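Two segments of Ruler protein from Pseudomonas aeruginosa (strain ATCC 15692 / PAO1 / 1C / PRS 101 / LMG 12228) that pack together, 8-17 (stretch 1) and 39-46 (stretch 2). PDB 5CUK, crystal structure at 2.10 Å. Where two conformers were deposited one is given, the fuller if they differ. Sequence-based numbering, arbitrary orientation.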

ATOM      1  N   PRO A   8      -8.357  -0.107  13.581  1.00 67.82           N
ATOM      2  CA  PRO A   8      -7.911   0.951  12.666  1.00 61.51           C
ATOM      3  C   PRO A   8      -6.455   1.308  12.921  1.00 60.24           C
ATOM      4  O   PRO A   8      -5.986   1.191  14.059  1.00 61.68           O
ATOM      5  CB  PRO A   8      -8.836   2.128  13.015  1.00 64.29           C
ATOM      6  CG  PRO A   8      -9.202   1.901  14.443  1.00 60.43           C
ATOM      7  CD  PRO A   8      -9.434   0.401  14.459  1.00 68.63           C
ATOM      8  N   LEU A   9      -5.758   1.723  11.870  1.00 52.34           N
ATOM      9  CA  LEU A   9      -4.413   2.266  11.986  1.00 50.66           C
ATOM     10  C   LEU A   9      -4.487   3.652  12.565  1.00 47.82           C
ATOM     11  O   LEU A   9      -5.469   4.352  12.320  1.00 49.65           O
ATOM     12  CB  LEU A   9      -3.734   2.358  10.625  1.00 43.09           C
ATOM     13  CG  LEU A   9      -3.392   1.101   9.846  1.00 50.29           C
ATOM     14  CD1 LEU A   9      -2.792   1.520   8.505  1.00 46.82           C
ATOM     15  CD2 LEU A   9      -2.430   0.219  10.630  1.00 44.34           C
ATOM     16  N   PRO A  10      -3.425   4.075  13.265  1.00 45.00           N
ATOM     17  CA  PRO A  10      -3.285   5.485  13.639  1.00 45.89           C
ATOM     18  C   PRO A  10      -3.426   6.348  12.396  1.00 45.89           C
ATOM     19  O   PRO A  10      -2.809   5.992  11.397  1.00 39.23           O
ATOM     20  CB  PRO A  10      -1.868   5.571  14.196  1.00 45.53           C
ATOM     21  CG  PRO A  10      -1.516   4.168  14.566  1.00 49.23           C
ATOM     22  CD  PRO A  10      -2.206   3.305  13.559  1.00 45.93           C
ATOM     23  N   LEU A  11      -4.186   7.444  12.465  1.00 43.70           N
ATOM     24  CA  LEU A  11      -4.496   8.259  11.284  1.00 46.27           C
ATOM     25  C   LEU A  11      -3.262   8.712  10.539  1.00 46.15           C
ATOM     26  O   LEU A  11      -3.242   8.688   9.311  1.00 39.86           O
ATOM     27  CB  LEU A  11      -5.319   9.493  11.671  1.00 44.67           C
ATOM     28  CG  LEU A  11      -6.172  10.117  10.565  1.00 36.74           C
ATOM     29  CD1 LEU A  11      -7.069   9.073   9.979  1.00 35.07           C
ATOM     30  CD2 LEU A  11      -7.009  11.284  11.131  1.00 36.24           C
ATOM     31  N   ALA A  12      -2.236   9.126  11.280  1.00 44.21           N
ATOM     32  CA  ALA A  12      -1.043   9.696  10.657  1.00 43.91           C
ATOM     33  C   ALA A  12      -0.324   8.650   9.825  1.00 43.08           C
ATOM     34  O   ALA A  12       0.368   8.985   8.864  1.00 44.77           O
ATOM     35  CB  ALA A  12      -0.119  10.271  11.710  1.00 48.30           C
ATOM     36  N   ASP A  13      -0.514   7.384  10.186  1.00 41.25           N
ATOM     37  CA  ASP A  13       0.069   6.271   9.446  1.00 42.17           C
ATOM     38  C   ASP A  13      -0.750   5.937   8.193  1.00 44.95           C
ATOM     39  O   ASP A  13      -0.182   5.792   7.104  1.00 37.22           O
ATOM     40  CB  ASP A  13       0.209   5.041  10.354  1.00 42.79           C
ATOM     41  CG  ASP A  13       1.229   5.270  11.491  1.00 47.89           C
ATOM     42  OD1 ASP A  13       2.309   4.645  11.490  1.00 52.16           O
ATOM     43  OD2 ASP A  13       0.985   6.140  12.347  1.00 45.58           O
ATOM     44  N   LEU A  14      -2.068   5.820   8.354  1.00 41.32           N
ATOM     45  CA  LEU A  14      -2.974   5.701   7.218  1.00 42.75           C
ATOM     46  C   LEU A  14      -2.696   6.795   6.217  1.00 40.71           C
ATOM     47  O   LEU A  14      -2.462   6.529   5.039  1.00 40.13           O
ATOM     48  CB  LEU A  14      -4.427   5.773   7.665  1.00 43.64           C
ATOM     49  CG  LEU A  14      -5.459   5.731   6.555  1.00 43.13           C
ATOM     50  CD1 LEU A  14      -5.257   4.472   5.765  1.00 47.60           C
ATOM     51  CD2 LEU A  14      -6.860   5.758   7.139  1.00 41.57           C
ATOM     52  N   ALA A  15      -2.688   8.035   6.694  1.00 40.84           N
ATOM     53  CA  ALA A  15      -2.435   9.170   5.815  1.00 41.92           C
ATOM     54  C   ALA A  15      -1.135   9.006   5.000  1.00 39.32           C
ATOM     55  O   ALA A  15      -1.152   9.151   3.779  1.00 44.19           O
ATOM     56  CB  ALA A  15      -2.404  10.463   6.630  1.00 39.53           C
ATOM     57  N   ARG A  16      -0.024   8.683   5.648  1.00 38.00           N
ATOM     58  CA  ARG A  16       1.260   8.672   4.961  1.00 44.04           C
ATOM     59  C   ARG A  16       1.284   7.502   3.986  1.00 43.87           C
ATOM     60  O   ARG A  16       1.740   7.627   2.853  1.00 44.78           O
ATOM     61  CB  ARG A  16       2.418   8.601   5.956  1.00 46.46           C
ATOM     62  CG  ARG A  16       3.810   8.464   5.305  1.00 49.27           C
ATOM     63  CD  ARG A  16       4.423   9.790   4.790  1.00 56.71           C
ATOM     64  NE  ARG A  16       5.469   9.541   3.777  1.00 56.56           N
ATOM     65  CZ  ARG A  16       5.291   9.674   2.459  1.00 62.39           C
ATOM     66  NH1 ARG A  16       4.126  10.085   1.983  1.00 63.11           N
ATOM     67  NH2 ARG A  16       6.275   9.405   1.603  1.00 66.61           N
ATOM     68  N   LEU A  17       0.722   6.388   4.423  1.00 37.46           N
ATOM     69  CA  LEU A  17       0.617   5.209   3.610  1.00 40.07           C
ATOM     70  C   LEU A  17      -0.175   5.467   2.322  1.00 44.67           C
ATOM     71  O   LEU A  17       0.272   5.101   1.220  1.00 41.76           O
ATOM     72  CB  LEU A  17      -0.020   4.089   4.419  1.00 35.65           C
ATOM     73  CG  LEU A  17       0.076   2.696   3.843  1.00 45.86           C
ATOM     74  CD1 LEU A  17       1.410   2.482   3.156  1.00 42.43           C
ATOM     75  CD2 LEU A  17      -0.100   1.719   4.944  1.00 39.35           C
ATOM     76  N   GLN A  39      10.615   2.791  -0.193  1.00 45.31           N
ATOM     77  CA  GLN A  39      10.525   2.630   1.248  1.00 47.49           C
ATOM     78  C   GLN A  39       9.978   3.909   1.887  1.00 49.26           C
ATOM     79  O   GLN A  39      10.405   5.032   1.566  1.00 48.55           O
ATOM     80  CB  GLN A  39      11.865   2.269   1.873  1.00 50.48           C
ATOM     81  CG  GLN A  39      11.716   1.934   3.348  1.00 52.62           C
ATOM     82  CD  GLN A  39      13.021   1.545   3.998  1.00 57.29           C
ATOM     83  OE1 GLN A  39      13.910   2.377   4.162  1.00 58.36           O
ATOM     84  NE2 GLN A  39      13.145   0.275   4.371  1.00 58.12           N
ATOM     85  N   VAL A  40       9.026   3.714   2.792  1.00 44.60           N
ATOM     86  CA  VAL A  40       8.391   4.802   3.513  1.00 44.85           C
ATOM     87  C   VAL A  40       8.551   4.635   5.030  1.00 44.23           C
ATOM     88  O   VAL A  40       8.424   3.530   5.528  1.00 44.09           O
ATOM     89  CB  VAL A  40       6.903   4.859   3.183  1.00 41.25           C
ATOM     90  CG1 VAL A  40       6.333   6.168   3.633  1.00 51.03           C
ATOM     91  CG2 VAL A  40       6.696   4.644   1.676  1.00 48.67           C
ATOM     92  N   ARG A  41       8.828   5.718   5.755  1.00 42.68           N
ATOM     93  CA  ARG A  41       8.733   5.664   7.217  1.00 51.55           C
ATOM     94  C   ARG A  41       7.320   6.055   7.628  1.00 49.60           C
ATOM     95  O   ARG A  41       6.802   7.119   7.260  1.00 54.18           O
ATOM     96  CB  ARG A  41       9.767   6.571   7.910  1.00 60.00           C
ATOM     97  CG  ARG A  41       9.823   7.994   7.357  1.00 71.58           C
ATOM     98  CD  ARG A  41      10.265   9.037   8.408  1.00 82.99           C
ATOM     99  NE  ARG A  41      10.421  10.365   7.803  1.00 86.96           N
ATOM    100  CZ  ARG A  41      10.026  11.506   8.369  1.00 88.32           C
ATOM    101  NH1 ARG A  41       9.457  11.494   9.569  1.00 91.14           N
ATOM    102  NH2 ARG A  41      10.201  12.660   7.733  1.00 87.92           N
ATOM    103  N   LEU A  42       6.666   5.157   8.341  1.00 46.08           N
ATOM    104  CA  LEU A  42       5.397   5.504   8.951  1.00 47.85           C
ATOM    105  C   LEU A  42       5.729   5.947  10.381  1.00 49.14           C
ATOM    106  O   LEU A  42       6.607   5.360  11.015  1.00 49.04           O
ATOM    107  CB  LEU A  42       4.419   4.328   8.881  1.00 46.81           C
ATOM    108  CG  LEU A  42       4.226   3.801   7.446  1.00 45.80           C
ATOM    109  CD1 LEU A  42       3.352   2.574   7.446  1.00 40.71           C
ATOM    110  CD2 LEU A  42       3.640   4.868   6.525  1.00 42.33           C
ATOM    111  N   PRO A  43       5.081   7.022  10.867  1.00 49.80           N
ATOM    112  CA  PRO A  43       5.483   7.632  12.135  1.00 46.16           C
ATOM    113  C   PRO A  43       5.601   6.610  13.246  1.00 51.74           C
ATOM    114  O   PRO A  43       6.626   6.581  13.933  1.00 53.91           O
ATOM    115  CB  PRO A  43       4.355   8.612  12.428  1.00 48.59           C
ATOM    116  CG  PRO A  43       3.792   8.941  11.129  1.00 44.41           C
ATOM    117  CD  PRO A  43       3.916   7.704  10.288  1.00 47.44           C
ATOM    118  N   GLN A  44       4.596   5.760  13.419  1.00 48.39           N
ATOM    119  CA  GLN A  44       4.732   4.800  14.497  0.56 51.01           C
ATOM    120  C   GLN A  44       4.995   3.404  13.957  1.00 50.45           C
ATOM    121  O   GLN A  44       5.679   2.634  14.612  1.00 50.53           O
ATOM    122  CB  GLN A  44       3.507   4.825  15.430  0.56 52.38           C
ATOM    123  CG  GLN A  44       3.414   6.095  16.315  0.56 51.86           C
ATOM    124  CD  GLN A  44       4.606   6.288  17.251  0.56 51.81           C
ATOM    125  OE1 GLN A  44       5.211   5.322  17.722  0.56 50.69           O
ATOM    126  NE2 GLN A  44       4.944   7.543  17.522  0.56 47.58           N
ATOM    127  N   LEU A  45       4.530   3.088  12.754  1.00 49.20           N
ATOM    128  CA  LEU A  45       4.739   1.731  12.255  1.00 48.73           C
ATOM    129  C   LEU A  45       6.145   1.427  11.721  1.00 46.27           C
ATOM    130  O   LEU A  45       6.464   0.267  11.440  1.00 43.46           O
ATOM    131  CB  LEU A  45       3.716   1.407  11.168  1.00 52.03           C
ATOM    132  CG  LEU A  45       2.469   0.672  11.664  1.00 47.78           C
ATOM    133  CD1 LEU A  45       1.531   1.606  12.422  1.00 50.38           C
ATOM    134  CD2 LEU A  45       1.770   0.037  10.482  1.00 48.79           C
ATOM    135  N   GLY A  46       6.987   2.445  11.590  1.00 45.21           N
ATOM    136  CA  GLY A  46       8.368   2.216  11.186  1.00 46.37           C
ATOM    137  C   GLY A  46       8.595   2.196   9.685  1.00 45.84           C
ATOM    138  O   GLY A  46       7.803   2.747   8.912  1.00 46.98           O
TER

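The first turns of a helix, residues 11-17, pack against the end of a strand, residues 39-42, and the turn that follows it. The two elements run nearly antiparallel, at 162°, and their axes approach to 8.5 Å. Together the stretches bury 467 Å².

The polar contact centres on Asp13. Its CA-to-CB bond points sideways, but with chi1 in the m well the carboxylate reaches the turn. There Asp13 OD1 accepts two backbone hydrogen bonds, from Leu45 N at 3.0 Å and from Gln44 N at 3.2 Å. Both are moderately bent, with N-H...O angles of 152° and 148°. A short acidic side chain suits this place: it puts one oxygen in reach of two adjacent amides in a buried setting. The turn is also closed on itself, since Leu42 and Gly46 exchange backbone hydrogen bonds, Leu42 N to Gly46 O at 2.7 Å and Gly46 N to Leu42 O at 3.0 Å. Gly46 has phi/psi of 88/-158, where a CB would jam against the preceding carbonyl oxygen.

Apolar contacts add to these bonds. The CA-to-CB bond of Leu45 points toward stretch 1, and its CD2 lies 4.2 Å from Leu9 CD2 and its CD1 4.3 Å from Pro10 CD. Pro10 occupies the N-cap position of the helix. Ala12 CB lies 4.2 Å from Pro43 CG; this small side chain meets the proline ring, and both residues are exposed. Leu42 CD2 is 4.3 Å from Leu17 CB, and both leucines are buried.

Arg16 adds contact through its chain. Arg16 CG lies 3.8 Å from Leu42 CD2, and Arg16 NE lies 3.5 Å from Val40 CG1. Arg16 CG is also 3.8 Å from Val40 CG1, so the aliphatic part covers Val40 and Leu42, while the residue stays partly exposed.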